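PDB 1K38: beta-lactamase OXA-2 from Salmonella typhimurium, which hydrolyses beta-lactam antibiotics such as oxacillin, opening the lactam ring to a substituted beta-amino acid and so conferring antibiotic resistance. Local coordinates for residues 12-17 with 229-234; 57-62 with 167-172; 121-126 with 162-167; 194-199 with 215-220. All blocks are in the same frame, centred on the assembly; numbering follows the deposited sequence.

Contact 1 (12-17 with 229-234); sequences KFFSEF and EAIVRA
The two terminal helices of a penicillin-recognising serine hydrolase pack together on one face of the central beta-sheet, and meet here. Helix 12-16 runs roughly antiparallel to helix 229-234, their axes 149° apart and 9.4 Å away at the closest point. No hydrogen bond crosses the interface; three phenylalanines close on two alanines and an isoleucine. In each phenylalanine CG lies anti to the carbonyl carbon; Phe13 and Phe17, one turn apart, face Ala234 and Ala230, while Phe14 reaches Ile231 from the side. The Ile231 CG2 methyl stands almost centrally over the Phe14 ring, 4.0 Å from the centroid, in a CH-pi contact. The CG1-CD1 branch takes the other direction: CD1 meets Phe14 CD2, and CG1 passes Phe17, 3.7 Å from Phe17 CD2. Beneath the helices lies the sheet, where Phe14 touches Ile216 and Ile231 touches Leu214. Away from the phenylalanines, beside Trp199 of the sheet, Arg233 grips Glu229 OE1 through NE and NH2, and that carboxylate also meets Arg182 of the second subunit. Alanines receive the rings of Phe13 and Phe17: Phe13 CD1 is 3.6 Å from Ala234 CB, and Ala230 CB sits over a face of Phe17, 3.7 Å from the ring centroid.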
loop_
_atom_site.group_PDB
_atom_site.type_symbol
_atom_site.label_atom_id
_atom_site.label_comp_id
_atom_site.label_asym_id
_atom_site.label_seq_id
_atom_site.Cartn_x
_atom_site.Cartn_y
_atom_site.Cartn_z
ATOM N N LYS A 12 5.121 30.618 8.846
ATOM C CA LYS A 12 4.159 31.151 7.888
ATOM C C LYS A 12 3.074 30.140 7.546
ATOM O O LYS A 12 1.937 30.515 7.263
ATOM C CB LYS A 12 4.860 31.600 6.603
ATOM C CG LYS A 12 5.474 30.478 5.787
ATOM C CD LYS A 12 6.049 31.022 4.492
ATOM C CE LYS A 12 6.735 29.935 3.687
ATOM N NZ LYS A 12 7.275 30.469 2.404
ATOM N N PHE A 13 3.422 28.859 7.569
ATOM C CA PHE A 13 2.450 27.819 7.264
ATOM C C PHE A 13 1.457 27.659 8.408
ATOM O O PHE A 13 0.270 27.427 8.178
ATOM C CB PHE A 13 3.161 26.494 6.982
ATOM C CG PHE A 13 3.973 26.505 5.715
ATOM C CD1 PHE A 13 3.354 26.661 4.478
ATOM C CD2 PHE A 13 5.358 26.384 5.760
ATOM C CE1 PHE A 13 4.103 26.696 3.305
ATOM C CE2 PHE A 13 6.115 26.416 4.596
ATOM C CZ PHE A 13 5.489 26.572 3.364
ATOM N N PHE A 14 1.935 27.785 9.641
ATOM C CA PHE A 14 1.051 27.667 10.792
ATOM C C PHE A 14 0.168 28.903 10.903
ATOM O O PHE A 14 -1.020 28.798 11.194
ATOM C CB PHE A 14 1.850 27.486 12.085
ATOM C CG PHE A 14 2.434 26.111 12.249
ATOM C CD1 PHE A 14 3.609 25.753 11.599
ATOM C CD2 PHE A 14 1.790 25.161 13.035
ATOM C CE1 PHE A 14 4.136 24.464 11.730
ATOM C CE2 PHE A 14 2.307 23.874 13.172
ATOM C CZ PHE A 14 3.482 23.524 12.520
ATOM N N SER A 15 0.748 30.073 10.661
ATOM C CA SER A 15 -0.014 31.313 10.736
ATOM C C SER A 15 -1.050 31.366 9.615
ATOM O O SER A 15 -2.141 31.903 9.799
ATOM C CB SER A 15 0.926 32.521 10.651
ATOM O OG SER A 15 1.679 32.507 9.453
ATOM N N GLU A 16 -0.710 30.800 8.459
ATOM C CA GLU A 16 -1.619 30.782 7.320
ATOM C C GLU A 16 -2.930 30.129 7.732
ATOM O O GLU A 16 -4.007 30.538 7.302
ATOM C CB GLU A 16 -1.005 29.999 6.156
ATOM C CG GLU A 16 -1.800 30.099 4.860
ATOM C CD GLU A 16 -1.255 29.205 3.762
ATOM O OE1 GLU A 16 -0.017 29.115 3.627
ATOM O OE2 GLU A 16 -2.064 28.598 3.025
ATOM N N PHE A 17 -2.827 29.108 8.575
ATOM C CA PHE A 17 -3.997 28.389 9.050
ATOM C C PHE A 17 -4.314 28.714 10.502
ATOM O O PHE A 17 -5.002 27.951 11.181
ATOM C CB PHE A 17 -3.777 26.885 8.864
ATOM C CG PHE A 17 -3.681 26.474 7.427
ATOM C CD1 PHE A 17 -4.823 26.423 6.630
ATOM C CD2 PHE A 17 -2.448 26.198 6.848
ATOM C CE1 PHE A 17 -4.736 26.106 5.279
ATOM C CE2 PHE A 17 -2.351 25.879 5.495
ATOM C CZ PHE A 17 -3.500 25.834 4.711
ATOM N N GLU A 229 -3.746 18.216 8.136
ATOM C CA GLU A 229 -3.252 17.885 6.805
ATOM C C GLU A 229 -2.868 19.119 5.992
ATOM O O GLU A 229 -1.913 19.082 5.212
ATOM C CB GLU A 229 -4.294 17.071 6.028
ATOM C CG GLU A 229 -4.350 15.603 6.416
ATOM C CD GLU A 229 -5.054 14.747 5.372
ATOM O OE1 GLU A 229 -4.848 14.988 4.161
ATOM O OE2 GLU A 229 -5.800 13.824 5.760
ATOM N N ALA A 230 -3.595 20.217 6.173
ATOM C CA ALA A 230 -3.298 21.427 5.413
ATOM C C ALA A 230 -1.875 21.926 5.655
ATOM O O ALA A 230 -1.151 22.239 4.714
ATOM C CB ALA A 230 -4.304 22.521 5.751
ATOM N N ILE A 231 -1.478 22.004 6.920
ATOM C CA ILE A 231 -0.142 22.477 7.257
ATOM C C ILE A 231 0.940 21.511 6.774
ATOM O O ILE A 231 1.910 21.925 6.142
ATOM C CB ILE A 231 -0.012 22.701 8.781
ATOM C CG1 ILE A 231 -0.996 23.795 9.211
ATOM C CG2 ILE A 231 1.419 23.097 9.140
ATOM C CD1 ILE A 231 -1.169 23.928 10.712
ATOM N N VAL A 232 0.779 20.223 7.062
ATOM C CA VAL A 232 1.771 19.247 6.634
ATOM C C VAL A 232 1.921 19.203 5.118
ATOM O O VAL A 232 3.039 19.201 4.598
ATOM C CB VAL A 232 1.421 17.828 7.129
ATOM C CG1 VAL A 232 2.429 16.824 6.570
ATOM C CG2 VAL A 232 1.438 17.791 8.647
ATOM N N ARG A 233 0.802 19.164 4.404
ATOM C CA ARG A 233 0.867 19.113 2.951
ATOM C C ARG A 233 1.547 20.346 2.365
ATOM O O ARG A 233 2.313 20.231 1.411
ATOM C CB ARG A 233 -0.533 18.939 2.356
ATOM C CG ARG A 233 -1.122 17.549 2.581
ATOM C CD ARG A 233 -2.533 17.455 2.019
ATOM N NE ARG A 233 -3.130 16.136 2.230
ATOM C CZ ARG A 233 -2.967 15.100 1.413
ATOM N NH1 ARG A 233 -2.226 15.222 0.319
ATOM N NH2 ARG A 233 -3.542 13.937 1.695
ATOM N N ALA A 234 1.276 21.517 2.937
ATOM C CA ALA A 234 1.890 22.751 2.450
ATOM C C ALA A 234 3.404 22.663 2.623
ATOM O O ALA A 234 4.169 23.006 1.721
ATOM C CB ALA A 234 1.345 23.953 3.209
#

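Contact 2 (57-62 with 167-172); sequences HTLFAL and EHQRLV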
loop_
_atom_site.group_PDB
_atom_site.type_symbol
_atom_site.label_atom_id
_atom_site.label_comp_id
_atom_site.label_asym_id
_atom_site.label_seq_id
_atom_site.Cartn_x
_atom_site.Cartn_y
_atom_site.Cartn_z
ATOM N N HIS A 57 -0.873 -0.079 18.087
ATOM C CA HIS A 57 -1.925 -0.909 18.677
ATOM C C HIS A 57 -2.347 -2.032 17.732
ATOM O O HIS A 57 -2.658 -3.141 18.176
ATOM C CB HIS A 57 -3.140 -0.048 19.053
ATOM C CG HIS A 57 -3.967 -0.617 20.169
ATOM N ND1 HIS A 57 -5.076 0.025 20.675
ATOM C CD2 HIS A 57 -3.845 -1.769 20.875
ATOM C CE1 HIS A 57 -5.603 -0.705 21.644
ATOM N NE2 HIS A 57 -4.875 -1.799 21.784
ATOM N N THR A 58 -2.360 -1.759 16.431
ATOM C CA THR A 58 -2.734 -2.788 15.466
ATOM C C THR A 58 -1.697 -3.910 15.523
ATOM O O THR A 58 -2.043 -5.088 15.404
ATOM C CB THR A 58 -2.815 -2.225 14.029
ATOM O OG1 THR A 58 -3.803 -1.186 13.978
ATOM C CG2 THR A 58 -3.209 -3.322 13.047
ATOM N N LEU A 59 -0.428 -3.544 15.703
ATOM C CA LEU A 59 0.635 -4.539 15.807
ATOM C C LEU A 59 0.388 -5.375 17.066
ATOM O O LEU A 59 0.493 -6.600 17.032
ATOM C CB LEU A 59 2.009 -3.865 15.889
ATOM C CG LEU A 59 2.480 -3.084 14.657
ATOM C CD1 LEU A 59 3.756 -2.326 14.991
ATOM C CD2 LEU A 59 2.714 -4.048 13.499
ATOM N N PHE A 60 0.058 -4.710 18.173
ATOM C CA PHE A 60 -0.220 -5.415 19.429
ATOM C C PHE A 60 -1.339 -6.431 19.222
ATOM O O PHE A 60 -1.226 -7.590 19.624
ATOM C CB PHE A 60 -0.693 -4.450 20.528
ATOM C CG PHE A 60 0.342 -3.459 20.996
ATOM C CD1 PHE A 60 1.563 -3.303 20.344
ATOM C CD2 PHE A 60 0.065 -2.647 22.095
ATOM C CE1 PHE A 60 2.490 -2.352 20.782
ATOM C CE2 PHE A 60 0.984 -1.697 22.538
ATOM C CZ PHE A 60 2.196 -1.549 21.882
ATOM N N ALA A 61 -2.430 -5.970 18.613
ATOM C CA ALA A 61 -3.607 -6.797 18.363
ATOM C C ALA A 61 -3.330 -7.992 17.456
ATOM O O ALA A 61 -3.819 -9.091 17.709
ATOM C CB ALA A 61 -4.727 -5.939 17.774
ATOM N N LEU A 62 -2.556 -7.781 16.396
ATOM C CA LEU A 62 -2.233 -8.870 15.483
ATOM C C LEU A 62 -1.330 -9.879 16.191
ATOM O O LEU A 62 -1.506 -11.094 16.056
ATOM C CB LEU A 62 -1.524 -8.327 14.238
ATOM C CG LEU A 62 -2.395 -7.562 13.236
ATOM C CD1 LEU A 62 -1.505 -6.703 12.348
ATOM C CD2 LEU A 62 -3.217 -8.539 12.405
ATOM N N GLU A 167 5.249 -9.637 8.669
ATOM C CA GLU A 167 3.958 -9.632 7.988
ATOM C C GLU A 167 3.010 -8.626 8.647
ATOM O O GLU A 167 2.233 -7.953 7.955
ATOM C CB GLU A 167 3.318 -11.033 7.982
ATOM C CG GLU A 167 3.027 -11.638 9.346
ATOM C CD GLU A 167 2.104 -12.843 9.255
ATOM O OE1 GLU A 167 0.990 -12.696 8.710
ATOM O OE2 GLU A 167 2.488 -13.936 9.734
ATOM N N HIS A 168 3.085 -8.511 9.975
ATOM C CA HIS A 168 2.218 -7.577 10.694
ATOM C C HIS A 168 2.647 -6.137 10.444
ATOM O O HIS A 168 1.804 -5.244 10.308
ATOM C CB HIS A 168 2.236 -7.870 12.196
ATOM C CG HIS A 168 1.586 -9.165 12.563
ATOM N ND1 HIS A 168 0.703 -9.818 11.728
ATOM C CD2 HIS A 168 1.670 -9.918 13.685
ATOM C CE1 HIS A 168 0.272 -10.917 12.322
ATOM N NE2 HIS A 168 0.843 -11.000 13.510
ATOM N N GLN A 169 3.953 -5.910 10.386
ATOM C CA GLN A 169 4.460 -4.569 10.117
ATOM C C GLN A 169 4.051 -4.150 8.707
ATOM O O GLN A 169 3.674 -2.997 8.482
ATOM C CB GLN A 169 5.983 -4.524 10.278
ATOM C CG GLN A 169 6.448 -4.811 11.701
ATOM C CD GLN A 169 7.951 -4.683 11.864
ATOM O OE1 GLN A 169 8.500 -3.580 11.851
ATOM N NE2 GLN A 169 8.628 -5.817 12.013
ATOM N N ARG A 170 4.104 -5.081 7.758
ATOM C CA ARG A 170 3.704 -4.754 6.393
ATOM C C ARG A 170 2.205 -4.476 6.306
ATOM O O ARG A 170 1.778 -3.552 5.612
ATOM C CB ARG A 170 4.081 -5.879 5.429
ATOM C CG ARG A 170 5.577 -6.064 5.286
ATOM C CD ARG A 170 5.934 -6.877 4.046
ATOM N NE ARG A 170 7.375 -7.112 3.985
ATOM C CZ ARG A 170 8.288 -6.173 3.754
ATOM N NH1 ARG A 170 7.924 -4.911 3.538
ATOM N NH2 ARG A 170 9.577 -6.488 3.789
ATOM N N LEU A 171 1.399 -5.268 7.008
ATOM C CA LEU A 171 -0.039 -5.048 6.993
ATOM C C LEU A 171 -0.367 -3.666 7.550
ATOM O O LEU A 171 -1.190 -2.944 6.982
ATOM C CB LEU A 171 -0.768 -6.122 7.808
ATOM C CG LEU A 171 -2.283 -5.927 7.959
ATOM C CD1 LEU A 171 -2.922 -5.709 6.590
ATOM C CD2 LEU A 171 -2.894 -7.149 8.657
ATOM N N VAL A 172 0.268 -3.285 8.655
ATOM C CA VAL A 172 -0.008 -1.975 9.229
ATOM C C VAL A 172 0.400 -0.859 8.265
ATOM O O VAL A 172 -0.329 0.117 8.110
ATOM C CB VAL A 172 0.702 -1.795 10.592
ATOM C CG1 VAL A 172 0.570 -0.349 11.069
ATOM C CG2 VAL A 172 0.075 -2.724 11.619
#
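Leu62 CB stands squarely over the imidazole of His168, 3.5 Å from the centroid and only 2° off the ring normal, so a methylene covers one face in a CH-pi contact. The side chains run antiparallel alongside each other, and Leu62 CD1 lies near His168 CB and 4.0 Å from Leu171 CD2. A second cluster gathers round Val172 CG2, the methyl anti to its own carbonyl carbon (CG1 being anti to N, chi1 172°). The Leu59 side chain crosses that of Val172 at about a right angle, with CD2 3.5 Å from Val172 CG2, and Thr58 CG2 meets the same methyl at 3.6 Å. Leu59 CD2 also lies against the main chain, 3.5 Å from His168 O. In the next shell, Thr58 OG1 hydrogen-bonds to Tyr104 OH and to the backbone O of the carboxylated lysine at position 54. The same threonine therefore belongs both to this interface and to the surroundings of that lysine and the predicted acyl-ester serine, Ser51. The helix axes, 9.6 Å apart, cross at 139°. Such buried packing belongs to the mainly helical part of the class D beta-lactamase fold, where helix 56-64 follows directly upon the Ser-X-X-Lys motif formed by Ser51 and Lys54.

Contact 3 (121-126 with 162-167); sequences KKIDYG and LPFRVE
A Schellman motif closes helix 113-122, and the turn it makes is packed against the loop that leads into helix 166-175. Asp124, with positive phi, is the C-prime residue; its N donates to Lys121 O at 3.1 Å, and Tyr125 N pairs with the carbonyl O five residues back. Just before this turn Lys122 reaches across to the loop, and its side chain can be followed atom by atom. From CB the chain sets off in the crowded position between the backbone N and the carbonyl carbon (chi1 74°), which sends CG toward Pro163, 4.0 Å from its CG. CD then comes obliquely to the Phe164 ring, 4.4 Å from CZ. A bend at chi3 (-53°) turns CE back alongside the proline, and NZ ends beside a water. That water accepts from Lys122 NZ and donates to Pro163 O, both links at 2.9 Å. NZ is also 5.9 Å from the Phe164 centroid, too far for more than a weak cation-pi attraction. Pro163 is the centre of an inverse gamma turn, spanned by a weak bond from Phe164 N to Leu162 O. Farther inside, the side-chain contacts across the two segments are apolar. Leu162 leans on Leu59 of helix 56-64 and on Phe153 of helix 147-158, so the loop is wedged between several helices. Ile123 supplies one methyl to the loop, the branch anti to the carbonyl carbon: CG2 touches Pro163 CD at 3.9 Å and meets the edge of the Phe164 ring, near its plane, 3.5 Å from CE2.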
loop_
_atom_site.group_PDB
_atom_site.type_symbol
_atom_site.label_atom_id
_atom_site.label_comp_id
_atom_site.label_asym_id
_atom_site.label_seq_id
_atom_site.Cartn_x
_atom_site.Cartn_y
_atom_site.Cartn_z
ATOM N N LYS A 121 6.677 -1.340 26.359
ATOM C CA LYS A 121 8.063 -1.331 26.797
ATOM C C LYS A 121 8.990 -1.889 25.720
ATOM O O LYS A 121 10.086 -1.369 25.511
ATOM C CB LYS A 121 8.217 -2.146 28.085
ATOM C CG LYS A 121 9.588 -2.021 28.736
ATOM C CD LYS A 121 9.704 -2.883 29.990
ATOM C CE LYS A 121 9.905 -4.357 29.652
ATOM N NZ LYS A 121 8.805 -4.931 28.823
ATOM N N LYS A 122 8.551 -2.935 25.024
ATOM C CA LYS A 122 9.390 -3.534 23.992
ATOM C C LYS A 122 9.628 -2.616 22.795
ATOM O O LYS A 122 10.614 -2.781 22.080
ATOM C CB LYS A 122 8.810 -4.881 23.535
ATOM C CG LYS A 122 7.570 -4.808 22.664
ATOM C CD LYS A 122 6.858 -6.159 22.622
ATOM C CE LYS A 122 7.799 -7.294 22.231
ATOM N NZ LYS A 122 7.152 -8.637 22.369
ATOM N N ILE A 123 8.739 -1.650 22.568
ATOM C CA ILE A 123 8.945 -0.720 21.460
ATOM C C ILE A 123 9.350 0.663 21.964
ATOM O O ILE A 123 9.451 1.604 21.182
ATOM C CB ILE A 123 7.694 -0.581 20.548
ATOM C CG1 ILE A 123 6.494 -0.071 21.345
ATOM C CG2 ILE A 123 7.371 -1.921 19.900
ATOM C CD1 ILE A 123 5.302 0.301 20.467
ATOM N N ASP A 124 9.578 0.777 23.273
ATOM C CA ASP A 124 10.001 2.037 23.886
ATOM C C ASP A 124 9.180 3.201 23.334
ATOM O O ASP A 124 9.728 4.201 22.866
ATOM C CB ASP A 124 11.495 2.245 23.606
ATOM C CG ASP A 124 12.062 3.468 24.294
ATOM O OD1 ASP A 124 11.766 3.671 25.489
ATOM O OD2 ASP A 124 12.820 4.215 23.638
ATOM N N TYR A 125 7.859 3.061 23.415
ATOM C CA TYR A 125 6.921 4.056 22.895
ATOM C C TYR A 125 6.529 5.135 23.907
ATOM O O TYR A 125 5.719 4.899 24.802
ATOM C CB TYR A 125 5.676 3.324 22.377
ATOM C CG TYR A 125 4.676 4.177 21.624
ATOM C CD1 TYR A 125 3.672 4.870 22.294
ATOM C CD2 TYR A 125 4.706 4.245 20.231
ATOM C CE1 TYR A 125 2.712 5.604 21.593
ATOM C CE2 TYR A 125 3.760 4.973 19.525
ATOM C CZ TYR A 125 2.763 5.647 20.207
ATOM O OH TYR A 125 1.808 6.336 19.496
ATOM N N GLY A 126 7.104 6.324 23.747
ATOM C CA GLY A 126 6.800 7.419 24.656
ATOM C C GLY A 126 7.070 7.037 26.100
ATOM O O GLY A 126 8.098 6.431 26.397
ATOM N N LEU A 162 10.715 -3.198 14.031
ATOM C CA LEU A 162 9.987 -3.382 15.280
ATOM C C LEU A 162 9.958 -4.869 15.629
ATOM O O LEU A 162 10.030 -5.728 14.747
ATOM C CB LEU A 162 8.567 -2.830 15.158
ATOM C CG LEU A 162 8.466 -1.311 14.961
ATOM C CD1 LEU A 162 7.015 -0.937 14.711
ATOM C CD2 LEU A 162 9.008 -0.570 16.187
ATOM N N PRO A 163 9.861 -5.192 16.929
ATOM C CA PRO A 163 9.827 -6.580 17.401
ATOM C C PRO A 163 8.478 -7.269 17.207
ATOM O O PRO A 163 7.877 -7.774 18.159
ATOM C CB PRO A 163 10.199 -6.444 18.871
ATOM C CG PRO A 163 9.526 -5.162 19.241
ATOM C CD PRO A 163 9.859 -4.252 18.066
ATOM N N PHE A 164 8.015 -7.285 15.961
ATOM C CA PHE A 164 6.755 -7.917 15.589
ATOM C C PHE A 164 6.990 -8.624 14.262
ATOM O O PHE A 164 7.942 -8.306 13.554
ATOM C CB PHE A 164 5.657 -6.865 15.399
ATOM C CG PHE A 164 5.255 -6.173 16.667
ATOM C CD1 PHE A 164 4.374 -6.778 17.555
ATOM C CD2 PHE A 164 5.780 -4.926 16.987
ATOM C CE1 PHE A 164 4.025 -6.150 18.749
ATOM C CE2 PHE A 164 5.438 -4.294 18.176
ATOM C CZ PHE A 164 4.559 -4.907 19.059
ATOM N N ARG A 165 6.131 -9.584 13.934
ATOM C CA ARG A 165 6.252 -10.301 12.667
ATOM C C ARG A 165 6.313 -9.281 11.540
ATOM O O ARG A 165 5.544 -8.317 11.534
ATOM C CB ARG A 165 5.033 -11.198 12.427
ATOM C CG ARG A 165 4.861 -12.342 13.406
ATOM C CD ARG A 165 3.566 -13.087 13.111
ATOM N NE ARG A 165 3.338 -14.199 14.031
ATOM C CZ ARG A 165 3.311 -15.477 13.667
ATOM N NH1 ARG A 165 3.498 -15.813 12.398
ATOM N NH2 ARG A 165 3.097 -16.421 14.578
ATOM N N VAL A 166 7.211 -9.491 10.586
ATOM C CA VAL A 166 7.308 -8.566 9.467
ATOM C C VAL A 166 5.968 -8.514 8.726
ATOM O O VAL A 166 5.575 -7.459 8.220
ATOM C CB VAL A 166 8.448 -8.967 8.505
ATOM C CG1 VAL A 166 8.350 -8.178 7.197
ATOM C CG2 VAL A 166 9.789 -8.696 9.176
ATOM N N GLU A 167 5.249 -9.637 8.669
ATOM C CA GLU A 167 3.958 -9.632 7.988
ATOM C C GLU A 167 3.010 -8.626 8.647
ATOM O O GLU A 167 2.233 -7.953 7.955
ATOM C CB GLU A 167 3.318 -11.033 7.982
ATOM C CG GLU A 167 3.027 -11.638 9.346
ATOM C CD GLU A 167 2.104 -12.843 9.255
ATOM O OE1 GLU A 167 0.990 -12.696 8.710
ATOM O OE2 GLU A 167 2.488 -13.936 9.734
HETATM O O HOH W 1 5.850 -8.949 19.788
#

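Contact 4 (194-199 with 215-220); sequences GRMGWW and NIDTPN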
loop_
_atom_site.group_PDB
_atom_site.type_symbol
_atom_site.label_atom_id
_atom_site.label_comp_id
_atom_site.label_asym_id
_atom_site.label_seq_id
_atom_site.Cartn_x
_atom_site.Cartn_y
_atom_site.Cartn_z
ATOM N N GLY A 194 -9.551 15.889 21.523
ATOM C CA GLY A 194 -10.321 17.012 22.026
ATOM C C GLY A 194 -9.652 18.373 21.985
ATOM O O GLY A 194 -10.264 19.349 21.553
ATOM N N ARG A 195 -8.404 18.452 22.431
ATOM C CA ARG A 195 -7.696 19.732 22.449
ATOM C C ARG A 195 -6.363 19.685 21.718
ATOM O O ARG A 195 -5.712 20.716 21.535
ATOM C CB ARG A 195 -7.448 20.172 23.896
ATOM C CG ARG A 195 -6.509 19.251 24.668
ATOM C CD ARG A 195 -7.223 18.600 25.833
ATOM N NE ARG A 195 -8.369 17.812 25.392
ATOM C CZ ARG A 195 -9.320 17.356 26.201
ATOM N NH1 ARG A 195 -10.325 16.645 25.710
ATOM N NH2 ARG A 195 -9.273 17.623 27.499
ATOM N N MET A 196 -5.970 18.483 21.311
ATOM C CA MET A 196 -4.704 18.246 20.622
ATOM C C MET A 196 -4.933 17.390 19.380
ATOM O O MET A 196 -5.578 16.349 19.459
ATOM C CB MET A 196 -3.747 17.520 21.579
ATOM C CG MET A 196 -2.711 16.635 20.902
ATOM S SD MET A 196 -1.107 17.425 20.775
ATOM C CE MET A 196 -1.539 19.017 20.176
ATOM N N GLY A 197 -4.394 17.822 18.241
ATOM C CA GLY A 197 -4.564 17.059 17.014
ATOM C C GLY A 197 -3.232 16.662 16.402
ATOM O O GLY A 197 -2.269 17.425 16.464
ATOM N N TRP A 198 -3.179 15.471 15.811
ATOM C CA TRP A 198 -1.957 14.950 15.187
ATOM C C TRP A 198 -2.132 14.505 13.743
ATOM O O TRP A 198 -3.230 14.204 13.290
ATOM C CB TRP A 198 -1.478 13.652 15.852
ATOM C CG TRP A 198 -0.999 13.644 17.249
ATOM C CD1 TRP A 198 -1.742 13.408 18.369
ATOM C CD2 TRP A 198 0.367 13.695 17.675
ATOM N NE1 TRP A 198 -0.920 13.294 19.470
ATOM C CE2 TRP A 198 0.379 13.467 19.070
ATOM C CE3 TRP A 198 1.585 13.905 17.010
ATOM C CZ2 TRP A 198 1.564 13.441 19.816
ATOM C CZ3 TRP A 198 2.764 13.879 17.753
ATOM C CH2 TRP A 198 2.743 13.648 19.144
ATOM N N TRP A 199 -1.007 14.449 13.040
ATOM C CA TRP A 199 -0.946 13.836 11.720
ATOM C C TRP A 199 0.504 13.402 11.649
ATOM O O TRP A 199 1.420 14.226 11.723
ATOM C CB TRP A 199 -1.303 14.740 10.535
ATOM C CG TRP A 199 -1.680 13.867 9.327
ATOM C CD1 TRP A 199 -2.366 12.675 9.364
ATOM C CD2 TRP A 199 -1.442 14.139 7.940
ATOM N NE1 TRP A 199 -2.569 12.197 8.090
ATOM C CE2 TRP A 199 -2.014 13.076 7.196
ATOM C CE3 TRP A 199 -0.805 15.176 7.251
ATOM C CZ2 TRP A 199 -1.967 13.026 5.799
ATOM C CZ3 TRP A 199 -0.756 15.127 5.861
ATOM C CH2 TRP A 199 -1.334 14.060 5.150
ATOM N N ASN A 215 1.695 18.176 15.429
ATOM C CA ASN A 215 0.586 18.245 16.363
ATOM C C ASN A 215 0.286 19.719 16.556
ATOM O O ASN A 215 1.172 20.569 16.435
ATOM C CB ASN A 215 0.813 17.485 17.699
ATOM C CG ASN A 215 1.921 18.052 18.562
ATOM O OD1 ASN A 215 1.892 19.213 18.975
ATOM N ND2 ASN A 215 2.896 17.207 18.876
ATOM N N ILE A 216 -0.989 20.015 16.767
ATOM C CA ILE A 216 -1.446 21.383 16.960
ATOM C C ILE A 216 -2.542 21.412 18.003
ATOM O O ILE A 216 -3.231 20.418 18.220
ATOM C CB ILE A 216 -2.057 21.989 15.668
ATOM C CG1 ILE A 216 -3.150 21.067 15.113
ATOM C CG2 ILE A 216 -0.959 22.245 14.637
ATOM C CD1 ILE A 216 -3.961 21.687 13.986
ATOM N N ASP A 217 -2.699 22.553 18.661
ATOM C CA ASP A 217 -3.771 22.677 19.632
ATOM C C ASP A 217 -5.034 22.868 18.799
ATOM O O ASP A 217 -4.967 23.353 17.667
ATOM C CB ASP A 217 -3.554 23.892 20.533
ATOM C CG ASP A 217 -2.287 23.790 21.342
ATOM O OD1 ASP A 217 -1.927 22.658 21.725
ATOM O OD2 ASP A 217 -1.662 24.838 21.611
ATOM N N THR A 218 -6.181 22.488 19.349
ATOM C CA THR A 218 -7.437 22.637 18.618
ATOM C C THR A 218 -8.479 23.409 19.425
ATOM O O THR A 218 -9.467 22.841 19.885
ATOM C CB THR A 218 -8.031 21.264 18.228
ATOM O OG1 THR A 218 -8.326 20.508 19.409
ATOM C CG2 THR A 218 -7.044 20.485 17.361
ATOM N N PRO A 219 -8.261 24.721 19.610
ATOM C CA PRO A 219 -9.211 25.543 20.370
ATOM C C PRO A 219 -10.598 25.586 19.733
ATOM O O PRO A 219 -11.598 25.812 20.419
ATOM C CB PRO A 219 -8.536 26.914 20.398
ATOM C CG PRO A 219 -7.729 26.925 19.139
ATOM C CD PRO A 219 -7.135 25.538 19.129
ATOM N N ASN A 220 -10.661 25.368 18.424
ATOM C CA ASN A 220 -11.946 25.375 17.736
ATOM C C ASN A 220 -12.466 23.954 17.550
ATOM O O ASN A 220 -13.370 23.705 16.751
ATOM C CB ASN A 220 -11.817 26.088 16.394
ATOM C CG ASN A 220 -11.280 27.495 16.543
ATOM O OD1 ASN A 220 -11.858 28.323 17.249
ATOM N ND2 ASN A 220 -10.161 27.774 15.884
#
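These segments form the open end of the beta-hairpin of strands 196-205 and 208-217, in the central sheet of the serine beta-lactamase and penicillin-binding-protein fold. Backbone hydrogen bonds come first. Gly197 and Ile216 form the hydrogen-bonded antiparallel pair: Gly197 N donates to Ile216 O at 2.8 Å, nearly along the C=O axis, and Ile216 N returns a bond to Gly197 O at 2.9 Å. Past the end of the strand, Thr218 N still reaches Arg195 O, but from well above the carbonyl plane. CA-H...O contacts supplement these bonds, the shortest running from Asn215 CA to Gly197 O at 3.0 Å.

Polar side chains find their partners outside the two segments: Thr218 OG1 bonds Trp192 NE1, Asn215 OD1 accepts a hydrogen bond from Arg42 NE, and Asp217 OD1 forms a salt bridge with Arg42 NH2. On its other side strand 196-205 pairs with strand 184-192, where the backbone of Trp198 bonds Gly191 of the Lys-Thr-Gly motif, a probable substrate-binding element.

Van der Waals and ring contacts fill the face shared by Met196, Trp198 and Asn215. Asn215 CB lies over the six-membered ring of Trp198, 4.0 Å from its centroid, and ND2 hovers over the same face, with the amide plane nearly perpendicular to the indole (83°). Met196 folds round the asparagine: chi2, off a staggered value at 100°, carries SD to 3.6 Å from Asn215 CB, and chi3 (-47°) folds CE back onto strand 208-217. There packing is very tight, Met196 CE being 2.9 Å from Ile216 O.

Overall arrangement
Contacts 1 and 4 lie on one side of the chain's centre and contacts 2 and 3 on the opposite side, with about 31 Å between the centres of contacts 1 and 2. Contact 4 is a strand pairing within the sheet, and contact 1 packs helices on it, so Val232 of the C-terminal helix presses on Trp199 of the hairpin. Contacts 2 and 3 share helix 166-175 and Glu167; Gln169 ties that helix to the loop before it through Leu162. Chemistry follows position: contacts 2 and 4 are mainly buried, the first mostly apolar, the second dependent on main-chain bonds; contact 1 is apolar but partly buried, and contact 3 is buried with a hydrated, charged margin at the exposed Lys122 and Pro163.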